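Local structure of uncharacterized protein MJ0690 (Methanocaldococcus jannaschii, 3K32) at residues P83-L95 against T109-E122. The protein is uncharacterised but, as a predicted tRNA methyltransferase subunit with a HUP-type fold, may act in tRNA modification. Residues are numbered along the deposited sequence; the frame is centred on the assembly and turned at random.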
ATOM      1  N   PRO B  83       7.458  -4.392 -22.885  1.00 42.38           N
ATOM      2  CA  PRO B  83       7.433  -2.986 -22.475  1.00 38.72           C
ATOM      3  C   PRO B  83       7.995  -2.643 -21.083  1.00 36.73           C
ATOM      4  O   PRO B  83       8.260  -1.464 -20.849  1.00 31.37           O
ATOM      5  CB  PRO B  83       5.947  -2.612 -22.578  1.00 38.43           C
ATOM      6  CG  PRO B  83       5.205  -3.892 -22.564  1.00 35.48           C
ATOM      7  CD  PRO B  83       6.110  -4.946 -23.099  1.00 39.87           C
ATOM      8  N   GLY B  84       8.183  -3.625 -20.205  1.00 33.65           N
ATOM      9  CA  GLY B  84       8.638  -3.367 -18.841  1.00 27.16           C
ATOM     10  C   GLY B  84       9.720  -2.307 -18.674  1.00 31.20           C
ATOM     11  O   GLY B  84       9.491  -1.258 -18.062  1.00 28.91           O
ATOM     12  N   PRO B  85      10.917  -2.571 -19.216  1.00 30.79           N
ATOM     13  CA  PRO B  85      12.024  -1.621 -19.071  1.00 30.90           C
ATOM     14  C   PRO B  85      11.643  -0.230 -19.561  1.00 36.44           C
ATOM     15  O   PRO B  85      12.009   0.764 -18.937  1.00 43.15           O
ATOM     16  CB  PRO B  85      13.118  -2.232 -19.947  1.00 37.52           C
ATOM     17  CG  PRO B  85      12.825  -3.716 -19.911  1.00 36.40           C
ATOM     18  CD  PRO B  85      11.329  -3.808 -19.901  1.00 35.63           C
ATOM     19  N   ALA B  86      10.902  -0.164 -20.659  1.00 31.71           N
ATOM     20  CA  ALA B  86      10.464   1.115 -21.207  1.00 25.76           C
ATOM     21  C   ALA B  86       9.519   1.839 -20.267  1.00 25.20           C
ATOM     22  O   ALA B  86       9.639   3.043 -20.067  1.00 39.03           O
ATOM     23  CB  ALA B  86       9.807   0.926 -22.582  1.00 22.29           C
ATOM     24  N   ILE B  87       8.574   1.111 -19.694  1.00 16.65           N
ATOM     25  CA  ILE B  87       7.638   1.722 -18.779  1.00 19.66           C
ATOM     26  C   ILE B  87       8.365   2.217 -17.540  1.00 27.43           C
ATOM     27  O   ILE B  87       8.136   3.343 -17.096  1.00 35.35           O
ATOM     28  CB  ILE B  87       6.507   0.761 -18.385  1.00 34.07           C
ATOM     29  CG1 ILE B  87       5.733   0.326 -19.630  1.00 35.84           C
ATOM     30  CG2 ILE B  87       5.557   1.429 -17.394  1.00 39.17           C
ATOM     31  CD1 ILE B  87       5.063   1.472 -20.359  1.00 29.28           C
ATOM     32  N   GLN B  88       9.243   1.383 -16.983  1.00 32.49           N
ATOM     33  CA  GLN B  88      10.053   1.807 -15.841  1.00 34.89           C
ATOM     34  C   GLN B  88      10.714   3.149 -16.156  1.00 40.17           C
ATOM     35  O   GLN B  88      10.539   4.130 -15.412  1.00 37.97           O
ATOM     36  CB  GLN B  88      11.140   0.777 -15.497  1.00 30.21           C
ATOM     37  CG  GLN B  88      10.766  -0.200 -14.409  1.00 41.14           C
ATOM     38  CD  GLN B  88      10.321   0.487 -13.121  1.00 41.19           C
ATOM     39  OE1 GLN B  88       9.129   0.642 -12.879  1.00 37.60           O
ATOM     40  NE2 GLN B  88      11.279   0.907 -12.297  1.00 34.44           N
ATOM     41  N   TYR B  89      11.463   3.182 -17.261  1.00 20.15           N
ATOM     42  CA  TYR B  89      12.242   4.358 -17.599  1.00 24.14           C
ATOM     43  C   TYR B  89      11.382   5.623 -17.670  1.00 27.19           C
ATOM     44  O   TYR B  89      11.777   6.663 -17.149  1.00 30.28           O
ATOM     45  CB  TYR B  89      13.050   4.182 -18.906  1.00 24.34           C
ATOM     46  CG  TYR B  89      13.431   5.518 -19.487  1.00 13.47           C
ATOM     47  CD1 TYR B  89      14.492   6.254 -18.961  1.00 22.84           C
ATOM     48  CD2 TYR B  89      12.691   6.084 -20.520  1.00 25.07           C
ATOM     49  CE1 TYR B  89      14.816   7.517 -19.461  1.00 22.15           C
ATOM     50  CE2 TYR B  89      13.006   7.342 -21.027  1.00 25.75           C
ATOM     51  CZ  TYR B  89      14.061   8.050 -20.500  1.00 30.67           C
ATOM     52  OH  TYR B  89      14.359   9.291 -21.018  1.00 39.72           O
ATOM     53  N   VAL B  90      10.224   5.537 -18.322  1.00 26.27           N
ATOM     54  CA  VAL B  90       9.349   6.700 -18.473  1.00 22.83           C
ATOM     55  C   VAL B  90       8.830   7.157 -17.107  1.00 23.29           C
ATOM     56  O   VAL B  90       8.986   8.319 -16.730  1.00 24.61           O
ATOM     57  CB  VAL B  90       8.138   6.408 -19.389  1.00 24.76           C
ATOM     58  CG1 VAL B  90       7.210   7.621 -19.461  1.00 22.75           C
ATOM     59  CG2 VAL B  90       8.591   5.982 -20.776  1.00 19.66           C
ATOM     60  N   HIS B  91       8.228   6.236 -16.362  1.00 19.07           N
ATOM     61  CA  HIS B  91       7.614   6.573 -15.072  1.00 19.60           C
ATOM     62  C   HIS B  91       8.623   7.181 -14.079  1.00 23.33           C
ATOM     63  O   HIS B  91       8.336   8.180 -13.410  1.00 25.15           O
ATOM     64  CB  HIS B  91       6.914   5.346 -14.474  1.00 19.61           C
ATOM     65  CG  HIS B  91       6.093   5.657 -13.263  1.00 29.25           C
ATOM     66  ND1 HIS B  91       4.837   6.222 -13.340  1.00 27.94           N
ATOM     67  CD2 HIS B  91       6.349   5.495 -11.947  1.00 36.14           C
ATOM     68  CE1 HIS B  91       4.353   6.382 -12.124  1.00 30.14           C
ATOM     69  NE2 HIS B  91       5.252   5.954 -11.256  1.00 38.70           N
ATOM     70  N   LYS B  92       9.806   6.574 -14.000  1.00 25.01           N
ATOM     71  CA  LYS B  92      10.901   7.135 -13.225  1.00 27.55           C
ATOM     72  C   LYS B  92      11.246   8.554 -13.669  1.00 29.74           C
ATOM     73  O   LYS B  92      11.511   9.431 -12.850  1.00 39.62           O
ATOM     74  CB  LYS B  92      12.139   6.260 -13.350  1.00 40.97           C
ATOM     75  CG  LYS B  92      12.072   4.986 -12.543  1.00 47.86           C
ATOM     76  CD  LYS B  92      13.395   4.248 -12.626  1.00 52.88           C
ATOM     77  CE  LYS B  92      13.378   2.991 -11.782  1.00 55.94           C
ATOM     78  NZ  LYS B  92      14.494   2.078 -12.154  1.00 56.40           N
ATOM     79  N   THR B  93      11.240   8.778 -14.971  1.00 21.08           N
ATOM     80  CA  THR B  93      11.630  10.059 -15.503  1.00 22.31           C
ATOM     81  C   THR B  93      10.545  11.069 -15.187  1.00 20.18           C
ATOM     82  O   THR B  93      10.816  12.209 -14.788  1.00 22.70           O
ATOM     83  CB  THR B  93      11.853   9.959 -17.016  1.00 33.87           C
ATOM     84  OG1 THR B  93      12.864   8.975 -17.275  1.00 37.19           O
ATOM     85  CG2 THR B  93      12.274  11.299 -17.590  1.00 23.22           C
ATOM     86  N   VAL B  94       9.304  10.644 -15.348  1.00 19.57           N
ATOM     87  CA  VAL B  94       8.201  11.482 -14.918  1.00 32.12           C
ATOM     88  C   VAL B  94       8.312  11.863 -13.423  1.00 32.51           C
ATOM     89  O   VAL B  94       8.236  13.036 -13.064  1.00 34.21           O
ATOM     90  CB  VAL B  94       6.857  10.837 -15.261  1.00 36.03           C
ATOM     91  CG1 VAL B  94       5.723  11.556 -14.550  1.00 27.92           C
ATOM     92  CG2 VAL B  94       6.662  10.831 -16.791  1.00 28.71           C
ATOM     93  N   LEU B  95       8.534  10.890 -12.550  1.00 35.37           N
ATOM     94  CA  LEU B  95       8.674  11.215 -11.128  1.00 32.45           C
ATOM     95  C   LEU B  95       9.775  12.252 -10.793  1.00 26.42           C
ATOM     96  O   LEU B  95       9.528  13.191 -10.026  1.00 22.02           O
ATOM     97  CB  LEU B  95       8.789   9.943 -10.278  1.00 35.24           C
ATOM     98  CG  LEU B  95       7.464   9.164 -10.145  1.00 30.67           C
ATOM     99  CD1 LEU B  95       7.652   7.798  -9.486  1.00 33.11           C
ATOM    100  CD2 LEU B  95       6.444   9.956  -9.375  1.00 12.60           C
ATOM    101  N   THR B 109       0.648   2.710  -8.621  1.00 19.58           N
ATOM    102  CA  THR B 109       1.440   1.493  -8.491  1.00 20.39           C
ATOM    103  C   THR B 109       0.885   0.546  -7.423  1.00 29.17           C
ATOM    104  O   THR B 109       0.402   0.974  -6.372  1.00 30.55           O
ATOM    105  CB  THR B 109       2.885   1.833  -8.159  1.00 22.92           C
ATOM    106  OG1 THR B 109       3.415   2.636  -9.218  1.00 29.24           O
ATOM    107  CG2 THR B 109       3.699   0.544  -8.070  1.00 38.25           C
ATOM    108  N   ARG B 110       0.955  -0.746  -7.691  1.00 30.41           N
ATOM    109  CA  ARG B 110       0.261  -1.692  -6.839  1.00 28.20           C
ATOM    110  C   ARG B 110       1.087  -2.956  -6.616  1.00 25.94           C
ATOM    111  O   ARG B 110       2.010  -3.240  -7.371  1.00 27.07           O
ATOM    112  CB  ARG B 110      -1.100  -2.012  -7.451  1.00 25.78           C
ATOM    113  CG  ARG B 110      -0.999  -2.599  -8.847  1.00 32.85           C
ATOM    114  CD  ARG B 110      -2.280  -2.421  -9.666  1.00 30.28           C
ATOM    115  NE  ARG B 110      -2.314  -1.094 -10.258  1.00 47.73           N
ATOM    116  CZ  ARG B 110      -2.506  -0.844 -11.547  1.00 42.72           C
ATOM    117  NH1 ARG B 110      -2.711  -1.837 -12.391  1.00 35.40           N
ATOM    118  NH2 ARG B 110      -2.508   0.410 -11.981  1.00 41.96           N
ATOM    119  N   ARG B 111       0.738  -3.702  -5.574  1.00 16.21           N
ATOM    120  CA  ARG B 111       1.473  -4.887  -5.169  1.00 22.32           C
ATOM    121  C   ARG B 111       1.773  -5.885  -6.297  1.00 31.48           C
ATOM    122  O   ARG B 111       2.893  -6.375  -6.405  1.00 44.58           O
ATOM    123  CB  ARG B 111       0.716  -5.600  -4.042  1.00 28.20           C
ATOM    124  CG  ARG B 111       1.568  -6.571  -3.223  1.00 18.33           C
ATOM    125  CD  ARG B 111       0.673  -7.450  -2.360  1.00 26.29           C
ATOM    126  NE  ARG B 111       0.009  -8.487  -3.150  1.00 34.27           N
ATOM    127  CZ  ARG B 111      -1.041  -9.192  -2.743  1.00 29.03           C
ATOM    128  NH1 ARG B 111      -1.572  -8.953  -1.553  1.00 20.11           N
ATOM    129  NH2 ARG B 111      -1.570 -10.120  -3.533  1.00 23.54           N
ATOM    130  N   ASP B 112       0.790  -6.183  -7.137  1.00 25.68           N
ATOM    131  CA  ASP B 112       0.926  -7.301  -8.083  1.00 27.99           C
ATOM    132  C   ASP B 112       1.344  -6.913  -9.509  1.00 38.65           C
ATOM    133  O   ASP B 112       1.354  -7.754 -10.407  1.00 44.44           O
ATOM    134  CB  ASP B 112      -0.356  -8.134  -8.093  1.00 21.00           C
ATOM    135  CG  ASP B 112      -0.651  -8.760  -6.732  1.00 35.84           C
ATOM    136  OD1 ASP B 112       0.258  -8.815  -5.883  1.00 47.71           O
ATOM    137  OD2 ASP B 112      -1.790  -9.194  -6.507  1.00 35.29           O
ATOM    138  N   ASP B 113       1.683  -5.641  -9.709  1.00 35.74           N
ATOM    139  CA  ASP B 113       2.237  -5.175 -10.974  1.00 39.07           C
ATOM    140  C   ASP B 113       3.732  -4.946 -10.806  1.00 36.42           C
ATOM    141  O   ASP B 113       4.130  -4.076 -10.053  1.00 44.49           O
ATOM    142  CB  ASP B 113       1.591  -3.855 -11.387  1.00 44.12           C
ATOM    143  CG  ASP B 113       0.222  -4.034 -12.035  1.00 47.96           C
ATOM    144  OD1 ASP B 113      -0.332  -5.148 -12.014  1.00 43.94           O
ATOM    145  OD2 ASP B 113      -0.309  -3.038 -12.567  1.00 59.20           O
ATOM    146  N   ARG B 114       4.561  -5.719 -11.496  1.00 33.83           N
ATOM    147  CA  ARG B 114       6.014  -5.557 -11.385  1.00 46.89           C
ATOM    148  C   ARG B 114       6.431  -4.180 -11.906  1.00 45.15           C
ATOM    149  O   ARG B 114       7.420  -3.606 -11.463  1.00 49.76           O
ATOM    150  CB  ARG B 114       6.760  -6.639 -12.189  1.00 55.40           C
ATOM    151  CG  ARG B 114       6.172  -8.054 -12.119  1.00 65.17           C
ATOM    152  CD  ARG B 114       6.586  -8.807 -10.865  1.00 72.15           C
ATOM    153  NE  ARG B 114       7.894  -9.436 -11.002  1.00 81.05           N
ATOM    154  CZ  ARG B 114       8.551 -10.009  -9.998  1.00 86.45           C
ATOM    155  NH1 ARG B 114       8.018 -10.035  -8.782  1.00 75.65           N
ATOM    156  NH2 ARG B 114       9.741 -10.558 -10.213  1.00 94.68           N
ATOM    157  N   VAL B 115       5.649  -3.655 -12.843  1.00 38.97           N
ATOM    158  CA  VAL B 115       6.041  -2.494 -13.626  1.00 42.59           C
ATOM    159  C   VAL B 115       4.827  -1.635 -13.954  1.00 35.11           C
ATOM    160  O   VAL B 115       3.807  -2.145 -14.408  1.00 51.17           O
ATOM    161  CB  VAL B 115       6.746  -2.950 -14.933  1.00 52.93           C
ATOM    162  CG1 VAL B 115       6.310  -2.099 -16.124  1.00 51.40           C
ATOM    163  CG2 VAL B 115       8.272  -2.959 -14.746  1.00 41.73           C
ATOM    164  N   PRO B 116       4.916  -0.326 -13.688  1.00 27.99           N
ATOM    165  CA  PRO B 116       6.107   0.301 -13.114  1.00 32.93           C
ATOM    166  C   PRO B 116       6.078   0.252 -11.586  1.00 37.33           C
ATOM    167  O   PRO B 116       5.008   0.172 -10.971  1.00 39.12           O
ATOM    168  CB  PRO B 116       5.992   1.754 -13.588  1.00 20.51           C
ATOM    169  CG  PRO B 116       4.495   1.976 -13.813  1.00 26.70           C
ATOM    170  CD  PRO B 116       3.793   0.622 -13.750  1.00 18.04           C
ATOM    171  N   LYS B 117       7.262   0.301 -10.987  1.00 24.09           N
ATOM    172  CA  LYS B 117       7.396   0.246  -9.549  1.00 32.02           C
ATOM    173  C   LYS B 117       8.793   0.696  -9.159  1.00 40.00           C
ATOM    174  O   LYS B 117       9.783   0.222  -9.717  1.00 41.27           O
ATOM    175  CB  LYS B 117       7.145  -1.176  -9.059  1.00 37.39           C
ATOM    176  CG  LYS B 117       7.428  -1.430  -7.583  1.00 33.72           C
ATOM    177  CD  LYS B 117       6.924  -2.839  -7.215  1.00 35.54           C
ATOM    178  CE  LYS B 117       5.451  -3.002  -7.593  1.00 28.27           C
ATOM    179  NZ  LYS B 117       4.919  -4.375  -7.400  1.00 33.00           N
ATOM    180  N   LEU B 118       8.857   1.631  -8.217  1.00 34.17           N
ATOM    181  CA  LEU B 118      10.110   2.034  -7.615  1.00 37.69           C
ATOM    182  C   LEU B 118      10.508   1.060  -6.505  1.00 33.16           C
ATOM    183  O   LEU B 118       9.680   0.640  -5.688  1.00 30.80           O
ATOM    184  CB  LEU B 118      10.003   3.460  -7.057  1.00 36.72           C
ATOM    185  CG  LEU B 118       9.822   4.628  -8.040  1.00 41.81           C
ATOM    186  CD1 LEU B 118      10.032   5.935  -7.291  1.00 44.87           C
ATOM    187  CD2 LEU B 118      10.783   4.551  -9.222  1.00 26.83           C
ATOM    188  N   SER B 119      11.783   0.696  -6.478  1.00 31.74           N
ATOM    189  CA  SER B 119      12.299  -0.093  -5.370  1.00 36.99           C
ATOM    190  C   SER B 119      12.382   0.797  -4.130  1.00 41.77           C
ATOM    191  O   SER B 119      12.297   2.024  -4.224  1.00 44.23           O
ATOM    192  CB  SER B 119      13.679  -0.640  -5.710  1.00 29.95           C
ATOM    193  OG  SER B 119      14.590   0.421  -5.941  1.00 31.33           O
ATOM    194  N   TYR B 120      12.565   0.185  -2.970  1.00 34.25           N
ATOM    195  CA  TYR B 120      12.629   0.943  -1.733  1.00 36.50           C
ATOM    196  C   TYR B 120      13.815   1.896  -1.750  1.00 34.69           C
ATOM    197  O   TYR B 120      13.721   3.046  -1.320  1.00 27.16           O
ATOM    198  CB  TYR B 120      12.736   0.000  -0.543  1.00 40.36           C
ATOM    199  CG  TYR B 120      12.806   0.696   0.788  1.00 46.41           C
ATOM    200  CD1 TYR B 120      13.990   0.735   1.509  1.00 42.46           C
ATOM    201  CD2 TYR B 120      11.684   1.313   1.328  1.00 51.85           C
ATOM    202  CE1 TYR B 120      14.051   1.361   2.736  1.00 49.19           C
ATOM    203  CE2 TYR B 120      11.739   1.949   2.546  1.00 50.70           C
ATOM    204  CZ  TYR B 120      12.921   1.970   3.247  1.00 55.60           C
ATOM    205  OH  TYR B 120      12.972   2.602   4.468  1.00 60.47           O
ATOM    206  N   SER B 121      14.934   1.412  -2.258  1.00 32.31           N
ATOM    207  CA  SER B 121      16.118   2.242  -2.330  1.00 36.13           C
ATOM    208  C   SER B 121      15.913   3.393  -3.330  1.00 33.03           C
ATOM    209  O   SER B 121      16.366   4.505  -3.108  1.00 35.42           O
ATOM    210  CB  SER B 121      17.357   1.395  -2.655  1.00 27.13           C
ATOM    211  OG  SER B 121      17.843   1.697  -3.937  1.00 30.41           O
ATOM    212  N   GLU B 122      15.212   3.139  -4.421  1.00 38.68           N
ATOM    213  CA  GLU B 122      14.921   4.225  -5.344  1.00 38.87           C
ATOM    214  C   GLU B 122      14.010   5.228  -4.678  1.00 34.43           C
ATOM    215  O   GLU B 122      14.172   6.435  -4.863  1.00 28.19           O
ATOM    216  CB  GLU B 122      14.289   3.713  -6.633  1.00 32.67           C
ATOM    217  CG  GLU B 122      15.252   2.926  -7.466  1.00 40.80           C
ATOM    218  CD  GLU B 122      14.578   2.230  -8.629  1.00 51.97           C
ATOM    219  OE1 GLU B 122      13.463   1.676  -8.448  1.00 55.30           O
ATOM    220  OE2 GLU B 122      15.177   2.240  -9.723  1.00 44.01           O
TER
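Q88 and P116 meet where, in a HUP-type alpha/beta fold with a five-stranded parallel sheet, helix 84-98 packs against the loop that follows strand 104-106. Q88 ties helix to loop through its amide. Its CB points neither into the loop nor away from it; CG then rests 3.7 Å from V115 CG2, and a bend at chi2 brings the amide round to the backbone of K117. There OE1 accepts a nearly straight bond from K117 N (2.7 Å), the donor tilted 27° from the carbonyl plane. OE1 also lies 3.1 Å from P116 CA, while NE2 gives a weak bond to K117 O. Replacing this glutamine by an alanine would probably leave K117 N without its acceptor and open a gap beside V115.

P116, preceded by a cis peptide bond, turns its ring toward the helix between I87 and H91. Its CG touches I87 CG2 and also lies over one face of the H91 imidazole, offset toward the rim. With CG anti to the backbone N (chi1 -171°), H91 crosses P116 at about a right angle, its CB and CG against P116 CB, and its two nitrogens are hydrogen-bonded to Y169 and D107. Farther along, L95 and L118 meet tip to tip beside Y134 of strand 133-135. K92 extends past L118 to a salt bridge with E122, whose OE2 is less surely placed. S119 and E122 form the capping box of helix 120-130: E122 N donates to S119 OG, and E122 OE1 accepts from S119 N at 2.8 Å through its anti lone pair.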